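Local structure of aldo-keto reductase family 1 member C1 (Caenorhabditis elegans, 1QWK) at residues 9-13 against 170-174; 16-22 against 259-264; 31-36 against 57-61; 135-139 against 166-171. The protein probably reduces aldehydes and ketones with NADPH, as an aldose reductase-like member of the aldo-keto reductase family built on a TIM barrel. All coordinates share one frame; numbering follows the deposited sequence.

Contact 1 (9-13 against 170-174); sequences KLSNG and PVHNS
The imidazole of His172 is met at its edge by Ser11 and over one face by Asn12. Its CG lies anti to the carbonyl carbon (chi1 -54°), which carries the ring to the turn. ND1 donates a hydrogen bond to Ser11 OG, 3.3 Å long, with the hydroxyl almost exactly in the ring plane. The Asn12 amide is stacked with its plane 24° from that of the ring and with ND2 3.7 Å from His172 NE2; the carbonyl of Pro170 sits over the centre of the opposite face. Asn12 ND2 spends its hydrogens on Tyr142 OH and Lys148 O; these bonds, with OD1 taking Val14 N, hold the amide in its stack. Residues 10-13 form a type I beta turn, the link of the N-terminal beta hairpin that closes the bottom of the barrel in aldo-keto reductases, and it meets the entry to strand 173-177. Leu10 fills the inner side, its CD2 3.8 Å from His172 O. Toward Ser11 the packing gives way to water: one molecule joins Ser11 N to His172 O, and another, 2.8 Å from Ser11 OG, passes on to Val171 O. Pro170 touches only loosely here, its CB 4.5 Å from Ser11 OG.

Contact 2 (16-22 against 259-264); sequences MPVIGLG and AILPKS
Val18 O receives the backbone N-H of Ile260 at 2.8 Å, and the same Ile260 returns the favour through its carbonyl, which takes Gly20 N at 3.0 Å. These two bonds flank Ile19 and make a single parallel bridge between it and Ile260. Ile260 O has a second donor, a water that also serves Pro17 O, a carbonyl carried by a residue with no N-H of its own. Further along, Gly22 N reaches Pro262 O at 3.1 Å from above the carbonyl plane, and another water joins Gly22 O to Lys263 O. Strand 21-22 is the first and strand 259-261 the last of the eight parallel strands, so this is the seam where the TIM barrel closes. One acceptor is left over: Gly20 O is buried without a partner, with Pro262 CD pressed to 3.3 Å from it. Glycine suits position 22 because a side chain would strike Leu261 O. Outside the backbone, Ile260 CG1, set between its own N and carbonyl carbon (chi1 59°), lies 3.9 Å from Ile19 CG1; an alanine here would probably strip Ile19 of this neighbour and open a gap toward Leu250 and Leu254 of helix 245-255. From the hairpin at the barrel's bottom, Met16, bent at chi3 (75°), lays CE 3.8 Å from Ala259 CB, where a small residue fits.

Contact 3 (31-36 against 57-61); sequences VITAVK and AIGTA
Val31 pushes both its methyls into the neighbouring helix. CG1, held between the backbone N and the carbonyl carbon (chi1 78°), meets Ala57 CB at 3.4 Å, tighter than usual van der Waals contact, while CG2 comes 3.7 Å from Ile58 CG1. The side chains of Val31 and Ile58 run nearly at right angles. Ile32 brings its CG1 branch to within 3.6 Å of Ala57 O. One turn after Val31, Val35 is turned differently: CG1 lies opposite the backbone N (chi1 171°) and rests 3.8 Å from Ala61 CB. The helices 28-41 and 55-68 are the first two that follow barrel strands in this beta/alpha barrel, and they pack as neighbours of its outer layer. Their segments cross at -41° with axes 8.6 Å apart. Alanine suits positions 57 and 61 because its lone methyl points at the partner helix and lets the backbones approach, Ile32 and Ala61 having CA atoms 5.1 Å apart. At the outer edge the aliphatic part of Lys36 passes beside Ala61, whereas its NZ forms salt bridges to Glu68 and Glu64 farther along helix 55-68.

Contact 4 (135-139 against 166-171); sequences WRQFD and LGLTPV
Hydrogen bonds from Trp135 and to Asp139 tie the helix to the loop at Thr169. Trp135 NE1 gives its N-H to Thr169 O at 2.9 Å, with the acceptor in the indole plane and the donor nearly in line with the C=O bond. Asp139 OD1 takes two bonds from the same residue: Thr169 OG1 donates from the anti side at 2.6 Å, and Thr169 N, at 3.0 Å, comes in from above the carboxylate plane. A threonine suits this place, offering both hydroxyl and amide to one oxygen. The other oxygen, OD2, makes a salt bridge to Lys143, which probably helps to keep the carboxylate charged. A water links Arg136 NH1 to Leu166 O. Apolar contacts add to these bonds. Val171 CG2 makes a CH-pi contact over the six-membered ring of Trp135, 3.9 Å from its centroid, while Phe138 CB covers the opposite face. Replacing Trp135 by an alanine would probably leave Thr169 O without its indole donor and Val171 without the ring beneath its methyl. Nearer the solvent, Arg136, bent at chi3 (77°), sets a face of its guanidinium on the Leu168 CD1 methyl, which is 4.0 Å from Arg136 NH1. Helix 131-143 is thus fastened to the loop joining helix 157-164 to strand 173-177, a packing in the outer layer of the TIM barrel.

How the contacts relate
Contacts 1 and 4 share Pro170 and Val171 and lie with centres about 12 Å apart: one loop leading into strand 173-177 meets the N-terminal hairpin turn and helix 131-143. Contact 2, about 17 Å from contact 1 between centres, reaches the same barrel sheet, and Asn173 packs against Met16 between them. Contact 3 belongs to the helical layer, where Val35 and Ala34 rest on Leu21 of contact 2. Along the chain, contacts 3 and 4 follow one another inside the long loop closed by contact 2, whose segments alternate with those of contact 1. Together they join barrel closure, bottom hairpin and outer helices, around a barrel carrying the predicted catalytic residues Tyr52 and Lys81.

Contact 1 (9-13 against 170-174)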
loop_
_atom_site.group_PDB
_atom_site.type_symbol
_atom_site.label_atom_id
_atom_site.label_comp_id
_atom_site.label_asym_id
_atom_site.label_seq_id
_atom_site.Cartn_x
_atom_site.Cartn_y
_atom_site.Cartn_z
ATOM N N LYS A 9 -2.766 -13.847 -7.435
ATOM C CA LYS A 9 -3.918 -13.886 -8.326
ATOM C C LYS A 9 -5.159 -13.387 -7.594
ATOM O O LYS A 9 -5.568 -13.960 -6.583
ATOM C CB LYS A 9 -4.143 -15.315 -8.833
ATOM C CG LYS A 9 -5.210 -15.435 -9.905
ATOM C CD LYS A 9 -5.367 -16.882 -10.364
ATOM C CE LYS A 9 -6.388 -17.004 -11.488
ATOM N NZ LYS A 9 -5.980 -16.227 -12.696
ATOM N N LEU A 10 -5.741 -12.301 -8.099
ATOM C CA LEU A 10 -6.949 -11.729 -7.506
ATOM C C LEU A 10 -8.147 -12.622 -7.851
ATOM O O LEU A 10 -8.071 -13.437 -8.772
ATOM C CB LEU A 10 -7.172 -10.304 -8.027
ATOM C CG LEU A 10 -6.020 -9.317 -7.787
ATOM C CD1 LEU A 10 -6.421 -7.922 -8.247
ATOM C CD2 LEU A 10 -5.659 -9.302 -6.304
ATOM N N SER A 11 -9.253 -12.465 -7.124
ATOM C CA SER A 11 -10.434 -13.304 -7.350
ATOM C C SER A 11 -11.018 -13.251 -8.765
ATOM O O SER A 11 -11.733 -14.169 -9.170
ATOM C CB SER A 11 -11.530 -12.983 -6.326
ATOM O OG SER A 11 -12.043 -11.676 -6.490
ATOM N N ASN A 12 -10.714 -12.197 -9.518
ATOM C CA ASN A 12 -11.218 -12.086 -10.882
ATOM C C ASN A 12 -10.174 -12.505 -11.921
ATOM O O ASN A 12 -10.357 -12.287 -13.121
ATOM C CB ASN A 12 -11.701 -10.659 -11.166
ATOM C CG ASN A 12 -10.580 -9.642 -11.125
ATOM O OD1 ASN A 12 -9.483 -9.936 -10.660
ATOM N ND2 ASN A 12 -10.856 -8.432 -11.609
ATOM N N GLY A 13 -9.083 -13.106 -11.454
ATOM C CA GLY A 13 -8.046 -13.575 -12.359
ATOM C C GLY A 13 -6.887 -12.634 -12.619
ATOM O O GLY A 13 -5.861 -13.051 -13.163
ATOM N N PRO A 170 -17.075 -8.185 -6.239
ATOM C CA PRO A 170 -16.411 -8.447 -4.959
ATOM C C PRO A 170 -15.254 -7.483 -4.709
ATOM O O PRO A 170 -14.718 -6.886 -5.644
ATOM C CB PRO A 170 -15.917 -9.885 -5.114
ATOM C CG PRO A 170 -16.955 -10.495 -6.009
ATOM C CD PRO A 170 -17.151 -9.411 -7.051
ATOM N N VAL A 171 -14.890 -7.311 -3.443
ATOM C CA VAL A 171 -13.753 -6.466 -3.101
ATOM C C VAL A 171 -12.548 -7.339 -3.468
ATOM O O VAL A 171 -12.401 -8.440 -2.943
ATOM C CB VAL A 171 -13.738 -6.143 -1.594
ATOM C CG1 VAL A 171 -12.448 -5.423 -1.226
ATOM C CG2 VAL A 171 -14.946 -5.279 -1.239
ATOM N N HIS A 172 -11.686 -6.857 -4.363
ATOM C CA HIS A 172 -10.534 -7.650 -4.807
ATOM C C HIS A 172 -9.287 -7.490 -3.947
ATOM O O HIS A 172 -8.440 -8.386 -3.905
ATOM C CB HIS A 172 -10.151 -7.290 -6.255
ATOM C CG HIS A 172 -11.281 -7.388 -7.236
ATOM N ND1 HIS A 172 -11.988 -8.553 -7.454
ATOM C CD2 HIS A 172 -11.806 -6.469 -8.079
ATOM C CE1 HIS A 172 -12.898 -8.345 -8.389
ATOM N NE2 HIS A 172 -12.808 -7.088 -8.786
ATOM N N ASN A 173 -9.168 -6.352 -3.272
ATOM C CA ASN A 173 -7.987 -6.075 -2.457
ATOM C C ASN A 173 -8.279 -5.135 -1.290
ATOM O O ASN A 173 -9.185 -4.303 -1.357
ATOM C CB ASN A 173 -6.894 -5.479 -3.366
ATOM C CG ASN A 173 -5.684 -4.949 -2.595
ATOM O OD1 ASN A 173 -5.576 -3.748 -2.319
ATOM N ND2 ASN A 173 -4.763 -5.842 -2.260
ATOM N N SER A 174 -7.518 -5.300 -0.212
ATOM C CA SER A 174 -7.622 -4.458 0.974
ATOM C C SER A 174 -6.197 -4.039 1.317
ATOM O O SER A 174 -5.330 -4.885 1.536
ATOM C CB SER A 174 -8.221 -5.231 2.152
ATOM O OG SER A 174 -8.058 -4.497 3.362
HETATM O O HOH W 1 -9.008 -11.016 -4.642
HETATM O O HOH W 2 -12.585 -11.171 -3.758
#

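Contact 2 (16-22 against 259-264)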
loop_
_atom_site.group_PDB
_atom_site.type_symbol
_atom_site.label_atom_id
_atom_site.label_comp_id
_atom_site.label_asym_id
_atom_site.label_seq_id
_atom_site.Cartn_x
_atom_site.Cartn_y
_atom_site.Cartn_z
ATOM N N MET A 16 -1.516 -9.582 -9.598
ATOM C CA MET A 16 -0.943 -8.393 -8.967
ATOM C C MET A 16 0.446 -8.674 -8.394
ATOM O O MET A 16 0.603 -9.533 -7.532
ATOM C CB MET A 16 -1.863 -7.902 -7.841
ATOM C CG MET A 16 -1.315 -6.714 -7.053
ATOM S SD MET A 16 -2.431 -6.158 -5.735
ATOM C CE MET A 16 -2.172 -7.451 -4.511
ATOM N N PRO A 17 1.476 -7.950 -8.869
ATOM C CA PRO A 17 2.842 -8.159 -8.367
ATOM C C PRO A 17 2.871 -8.082 -6.840
ATOM O O PRO A 17 2.246 -7.203 -6.251
ATOM C CB PRO A 17 3.627 -7.026 -9.023
ATOM C CG PRO A 17 2.903 -6.842 -10.343
ATOM C CD PRO A 17 1.448 -6.916 -9.922
ATOM N N VAL A 18 3.607 -8.997 -6.216
ATOM C CA VAL A 18 3.703 -9.072 -4.761
ATOM C C VAL A 18 4.478 -7.929 -4.116
ATOM O O VAL A 18 4.339 -7.683 -2.919
ATOM C CB VAL A 18 4.339 -10.404 -4.307
ATOM C CG1 VAL A 18 3.487 -11.573 -4.781
ATOM C CG2 VAL A 18 5.758 -10.519 -4.853
ATOM N N ILE A 19 5.309 -7.246 -4.895
ATOM C CA ILE A 19 6.067 -6.124 -4.367
ATOM C C ILE A 19 5.899 -4.933 -5.296
ATOM O O ILE A 19 5.926 -5.067 -6.519
ATOM C CB ILE A 19 7.571 -6.469 -4.198
ATOM C CG1 ILE A 19 8.326 -5.256 -3.637
ATOM C CG2 ILE A 19 8.164 -6.924 -5.526
ATOM C CD1 ILE A 19 9.755 -5.574 -3.196
ATOM N N GLY A 20 5.687 -3.765 -4.708
ATOM C CA GLY A 20 5.520 -2.581 -5.519
ATOM C C GLY A 20 6.174 -1.392 -4.862
ATOM O O GLY A 20 6.596 -1.455 -3.705
ATOM N N LEU A 21 6.271 -0.305 -5.611
ATOM C CA LEU A 21 6.855 0.915 -5.091
ATOM C C LEU A 21 5.749 1.760 -4.476
ATOM O O LEU A 21 4.776 2.111 -5.146
ATOM C CB LEU A 21 7.538 1.698 -6.217
ATOM C CG LEU A 21 8.205 3.020 -5.819
ATOM C CD1 LEU A 21 9.414 2.742 -4.933
ATOM C CD2 LEU A 21 8.624 3.775 -7.075
ATOM N N GLY A 22 5.886 2.054 -3.188
ATOM C CA GLY A 22 4.912 2.887 -2.508
ATOM C C GLY A 22 5.384 4.314 -2.695
ATOM O O GLY A 22 6.527 4.632 -2.359
ATOM N N ALA A 259 0.872 -8.715 -0.096
ATOM C CA ALA A 259 1.679 -8.028 -1.090
ATOM C C ALA A 259 2.287 -6.904 -0.247
ATOM O O ALA A 259 1.740 -6.561 0.809
ATOM C CB ALA A 259 0.806 -7.454 -2.199
ATOM N N ILE A 260 3.402 -6.332 -0.688
ATOM C CA ILE A 260 4.059 -5.271 0.078
ATOM C C ILE A 260 4.352 -4.018 -0.737
ATOM O O ILE A 260 4.531 -4.083 -1.954
ATOM C CB ILE A 260 5.388 -5.769 0.691
ATOM C CG1 ILE A 260 6.333 -6.247 -0.413
ATOM C CG2 ILE A 260 5.103 -6.891 1.694
ATOM C CD1 ILE A 260 7.692 -6.752 0.094
ATOM N N LEU A 261 4.413 -2.882 -0.041
ATOM C CA LEU A 261 4.669 -1.578 -0.650
ATOM C C LEU A 261 5.715 -0.748 0.093
ATOM O O LEU A 261 5.381 0.256 0.715
ATOM C CB LEU A 261 3.373 -0.759 -0.714
ATOM C CG LEU A 261 2.244 -1.261 -1.606
ATOM C CD1 LEU A 261 1.015 -0.358 -1.445
ATOM C CD2 LEU A 261 2.708 -1.282 -3.053
ATOM N N PRO A 262 6.992 -1.161 0.049
ATOM C CA PRO A 262 8.039 -0.394 0.738
ATOM C C PRO A 262 8.061 1.045 0.198
ATOM O O PRO A 262 7.988 1.253 -1.017
ATOM C CB PRO A 262 9.312 -1.176 0.405
ATOM C CG PRO A 262 8.986 -1.831 -0.914
ATOM C CD PRO A 262 7.568 -2.301 -0.681
ATOM N N LYS A 263 8.169 2.019 1.105
ATOM C CA LYS A 263 8.160 3.449 0.761
ATOM C C LYS A 263 9.500 4.076 0.376
ATOM O O LYS A 263 9.541 5.211 -0.106
ATOM C CB LYS A 263 7.574 4.264 1.923
ATOM C CG LYS A 263 8.443 4.263 3.184
ATOM C CD LYS A 263 7.919 5.221 4.248
ATOM C CE LYS A 263 8.783 5.199 5.504
ATOM N NZ LYS A 263 8.307 6.166 6.541
ATOM N N SER A 264 10.589 3.353 0.602
ATOM C CA SER A 264 11.923 3.856 0.282
ATOM C C SER A 264 11.956 4.604 -1.051
ATOM O O SER A 264 11.345 4.174 -2.027
ATOM C CB SER A 264 12.917 2.696 0.248
ATOM O OG SER A 264 12.950 2.025 1.498
HETATM O O HOH W 3 2.516 -4.926 -4.278
HETATM O O HOH W 4 7.428 7.257 -1.191
#

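Contact 3 (31-36 against 57-61)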
loop_
_atom_site.group_PDB
_atom_site.type_symbol
_atom_site.label_atom_id
_atom_site.label_comp_id
_atom_site.label_asym_id
_atom_site.label_seq_id
_atom_site.Cartn_x
_atom_site.Cartn_y
_atom_site.Cartn_z
ATOM N N VAL A 31 9.704 11.220 -7.242
ATOM C CA VAL A 31 9.004 10.042 -7.733
ATOM C C VAL A 31 9.408 9.601 -9.135
ATOM O O VAL A 31 9.429 8.408 -9.428
ATOM C CB VAL A 31 7.470 10.233 -7.692
ATOM C CG1 VAL A 31 7.004 11.089 -8.858
ATOM C CG2 VAL A 31 6.790 8.873 -7.706
ATOM N N ILE A 32 9.736 10.549 -10.004
ATOM C CA ILE A 32 10.139 10.175 -11.352
ATOM C C ILE A 32 11.384 9.295 -11.299
ATOM O O ILE A 32 11.419 8.216 -11.895
ATOM C CB ILE A 32 10.419 11.413 -12.219
ATOM C CG1 ILE A 32 9.115 12.180 -12.453
ATOM C CG2 ILE A 32 11.037 10.990 -13.546
ATOM C CD1 ILE A 32 9.296 13.503 -13.181
ATOM N N THR A 33 12.404 9.753 -10.578
ATOM C CA THR A 33 13.647 8.996 -10.442
ATOM C C THR A 33 13.393 7.675 -9.718
ATOM O O THR A 33 13.976 6.646 -10.058
ATOM C CB THR A 33 14.700 9.789 -9.641
ATOM O OG1 THR A 33 14.951 11.043 -10.289
ATOM C CG2 THR A 33 15.999 9.004 -9.548
ATOM N N ALA A 34 12.520 7.714 -8.716
ATOM C CA ALA A 34 12.192 6.524 -7.942
ATOM C C ALA A 34 11.491 5.468 -8.795
ATOM O O ALA A 34 11.827 4.287 -8.734
ATOM C CB ALA A 34 11.313 6.903 -6.749
ATOM N N VAL A 35 10.514 5.896 -9.588
ATOM C CA VAL A 35 9.776 4.970 -10.434
ATOM C C VAL A 35 10.692 4.305 -11.456
ATOM O O VAL A 35 10.680 3.083 -11.605
ATOM C CB VAL A 35 8.612 5.686 -11.171
ATOM C CG1 VAL A 35 8.000 4.765 -12.216
ATOM C CG2 VAL A 35 7.544 6.103 -10.165
ATOM N N LYS A 36 11.497 5.102 -12.154
ATOM C CA LYS A 36 12.399 4.545 -13.160
ATOM C C LYS A 36 13.425 3.596 -12.555
ATOM O O LYS A 36 13.749 2.563 -13.143
ATOM C CB LYS A 36 13.099 5.674 -13.920
ATOM C CG LYS A 36 12.119 6.620 -14.597
ATOM C CD LYS A 36 12.813 7.666 -15.462
ATOM C CE LYS A 36 13.407 7.051 -16.718
ATOM N NZ LYS A 36 14.075 8.085 -17.561
ATOM N N ALA A 57 3.444 13.249 -12.306
ATOM C CA ALA A 57 4.860 12.916 -12.396
ATOM C C ALA A 57 5.032 11.435 -12.727
ATOM O O ALA A 57 5.883 11.063 -13.538
ATOM C CB ALA A 57 5.559 13.246 -11.083
ATOM N N ILE A 58 4.219 10.588 -12.102
ATOM C CA ILE A 58 4.294 9.155 -12.356
ATOM C C ILE A 58 3.930 8.875 -13.811
ATOM O O ILE A 58 4.515 7.997 -14.446
ATOM C CB ILE A 58 3.354 8.372 -11.412
ATOM C CG1 ILE A 58 3.846 8.520 -9.968
ATOM C CG2 ILE A 58 3.302 6.902 -11.819
ATOM C CD1 ILE A 58 2.965 7.854 -8.928
ATOM N N GLY A 59 2.973 9.634 -14.335
ATOM C CA GLY A 59 2.565 9.460 -15.717
ATOM C C GLY A 59 3.731 9.764 -16.637
ATOM O O GLY A 59 3.948 9.082 -17.641
ATOM N N THR A 60 4.493 10.794 -16.286
ATOM C CA THR A 60 5.653 11.185 -17.077
ATOM C C THR A 60 6.715 10.091 -16.992
ATOM O O THR A 60 7.334 9.732 -17.994
ATOM C CB THR A 60 6.235 12.525 -16.576
ATOM O OG1 THR A 60 5.261 13.560 -16.761
ATOM C CG2 THR A 60 7.501 12.892 -17.347
ATOM N N ALA A 61 6.913 9.552 -15.794
ATOM C CA ALA A 61 7.894 8.494 -15.594
ATOM C C ALA A 61 7.553 7.275 -16.446
ATOM O O ALA A 61 8.419 6.704 -17.111
ATOM C CB ALA A 61 7.951 8.105 -14.118
#

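Contact 4 (135-139 against 166-171)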
loop_
_atom_site.group_PDB
_atom_site.type_symbol
_atom_site.label_atom_id
_atom_site.label_comp_id
_atom_site.label_asym_id
_atom_site.label_seq_id
_atom_site.Cartn_x
_atom_site.Cartn_y
_atom_site.Cartn_z
ATOM N N TRP A 135 -19.257 1.747 -2.265
ATOM C CA TRP A 135 -18.899 0.580 -3.058
ATOM C C TRP A 135 -19.670 0.472 -4.378
ATOM O O TRP A 135 -19.125 -0.003 -5.377
ATOM C CB TRP A 135 -19.077 -0.705 -2.251
ATOM C CG TRP A 135 -18.443 -1.862 -2.937
ATOM C CD1 TRP A 135 -19.067 -2.960 -3.441
ATOM C CD2 TRP A 135 -17.057 -1.989 -3.280
ATOM N NE1 TRP A 135 -18.159 -3.766 -4.087
ATOM C CE2 TRP A 135 -16.916 -3.193 -4.003
ATOM C CE3 TRP A 135 -15.920 -1.196 -3.050
ATOM C CZ2 TRP A 135 -15.683 -3.631 -4.500
ATOM C CZ3 TRP A 135 -14.691 -1.631 -3.546
ATOM C CH2 TRP A 135 -14.587 -2.836 -4.263
ATOM N N ARG A 136 -20.929 0.902 -4.396
ATOM C CA ARG A 136 -21.694 0.830 -5.634
ATOM C C ARG A 136 -20.998 1.632 -6.738
ATOM O O ARG A 136 -21.052 1.257 -7.911
ATOM C CB ARG A 136 -23.126 1.342 -5.425
ATOM C CG ARG A 136 -23.912 0.579 -4.365
ATOM C CD ARG A 136 -25.395 0.923 -4.418
ATOM N NE ARG A 136 -26.044 0.239 -5.529
ATOM C CZ ARG A 136 -26.562 -0.985 -5.456
ATOM N NH1 ARG A 136 -26.525 -1.662 -4.315
ATOM N NH2 ARG A 136 -27.085 -1.546 -6.534
ATOM N N GLN A 137 -20.334 2.727 -6.376
ATOM C CA GLN A 137 -19.633 3.516 -7.390
ATOM C C GLN A 137 -18.407 2.769 -7.916
ATOM O O GLN A 137 -18.045 2.896 -9.089
ATOM C CB GLN A 137 -19.204 4.878 -6.833
ATOM C CG GLN A 137 -20.356 5.791 -6.442
ATOM C CD GLN A 137 -19.903 7.214 -6.210
ATOM O OE1 GLN A 137 -19.590 7.938 -7.158
ATOM N NE2 GLN A 137 -19.839 7.617 -4.947
ATOM N N PHE A 138 -17.767 1.991 -7.049
ATOM C CA PHE A 138 -16.599 1.223 -7.461
ATOM C C PHE A 138 -17.030 0.103 -8.397
ATOM O O PHE A 138 -16.347 -0.208 -9.376
ATOM C CB PHE A 138 -15.860 0.680 -6.228
ATOM C CG PHE A 138 -14.914 1.679 -5.619
ATOM C CD1 PHE A 138 -13.597 1.770 -6.071
ATOM C CD2 PHE A 138 -15.368 2.611 -4.682
ATOM C CE1 PHE A 138 -12.750 2.771 -5.610
ATOM C CE2 PHE A 138 -14.525 3.617 -4.218
ATOM C CZ PHE A 138 -13.211 3.702 -4.684
ATOM N N ASP A 139 -18.178 -0.493 -8.095
ATOM C CA ASP A 139 -18.728 -1.557 -8.927
ATOM C C ASP A 139 -18.935 -0.988 -10.334
ATOM O O ASP A 139 -18.604 -1.632 -11.329
ATOM C CB ASP A 139 -20.065 -2.017 -8.347
ATOM C CG ASP A 139 -20.791 -3.014 -9.243
ATOM O OD1 ASP A 139 -20.297 -4.147 -9.411
ATOM O OD2 ASP A 139 -21.858 -2.655 -9.787
ATOM N N LEU A 166 -23.701 -6.685 -0.706
ATOM C CA LEU A 166 -24.483 -6.071 -1.775
ATOM C C LEU A 166 -24.666 -6.988 -2.977
ATOM O O LEU A 166 -25.583 -6.794 -3.776
ATOM C CB LEU A 166 -23.818 -4.777 -2.236
ATOM C CG LEU A 166 -23.718 -3.652 -1.206
ATOM C CD1 LEU A 166 -23.023 -2.453 -1.840
ATOM C CD2 LEU A 166 -25.109 -3.266 -0.727
ATOM N N GLY A 167 -23.785 -7.972 -3.112
ATOM C CA GLY A 167 -23.889 -8.898 -4.223
ATOM C C GLY A 167 -23.415 -8.313 -5.541
ATOM O O GLY A 167 -23.804 -8.783 -6.610
ATOM N N LEU A 168 -22.586 -7.279 -5.471
ATOM C CA LEU A 168 -22.050 -6.651 -6.673
ATOM C C LEU A 168 -20.628 -7.180 -6.872
ATOM O O LEU A 168 -20.295 -8.274 -6.407
ATOM C CB LEU A 168 -22.030 -5.125 -6.510
ATOM C CG LEU A 168 -23.368 -4.475 -6.137
ATOM C CD1 LEU A 168 -23.180 -2.971 -5.972
ATOM C CD2 LEU A 168 -24.406 -4.775 -7.218
ATOM N N THR A 169 -19.793 -6.416 -7.567
ATOM C CA THR A 169 -18.413 -6.829 -7.789
ATOM C C THR A 169 -17.749 -7.043 -6.428
ATOM O O THR A 169 -17.866 -6.207 -5.534
ATOM C CB THR A 169 -17.635 -5.749 -8.580
ATOM O OG1 THR A 169 -18.231 -5.595 -9.876
ATOM C CG2 THR A 169 -16.174 -6.149 -8.748
ATOM N N PRO A 170 -17.075 -8.185 -6.239
ATOM C CA PRO A 170 -16.411 -8.447 -4.959
ATOM C C PRO A 170 -15.254 -7.483 -4.709
ATOM O O PRO A 170 -14.718 -6.886 -5.644
ATOM C CB PRO A 170 -15.917 -9.885 -5.114
ATOM C CG PRO A 170 -16.955 -10.495 -6.009
ATOM C CD PRO A 170 -17.151 -9.411 -7.051
ATOM N N VAL A 171 -14.890 -7.311 -3.443
ATOM C CA VAL A 171 -13.753 -6.466 -3.101
ATOM C C VAL A 171 -12.548 -7.339 -3.468
ATOM O O VAL A 171 -12.401 -8.440 -2.943
ATOM C CB VAL A 171 -13.738 -6.143 -1.594
ATOM C CG1 VAL A 171 -12.448 -5.423 -1.226
ATOM C CG2 VAL A 171 -14.946 -5.279 -1.239
HETATM O O HOH W 5 -27.377 -4.789 -3.814
#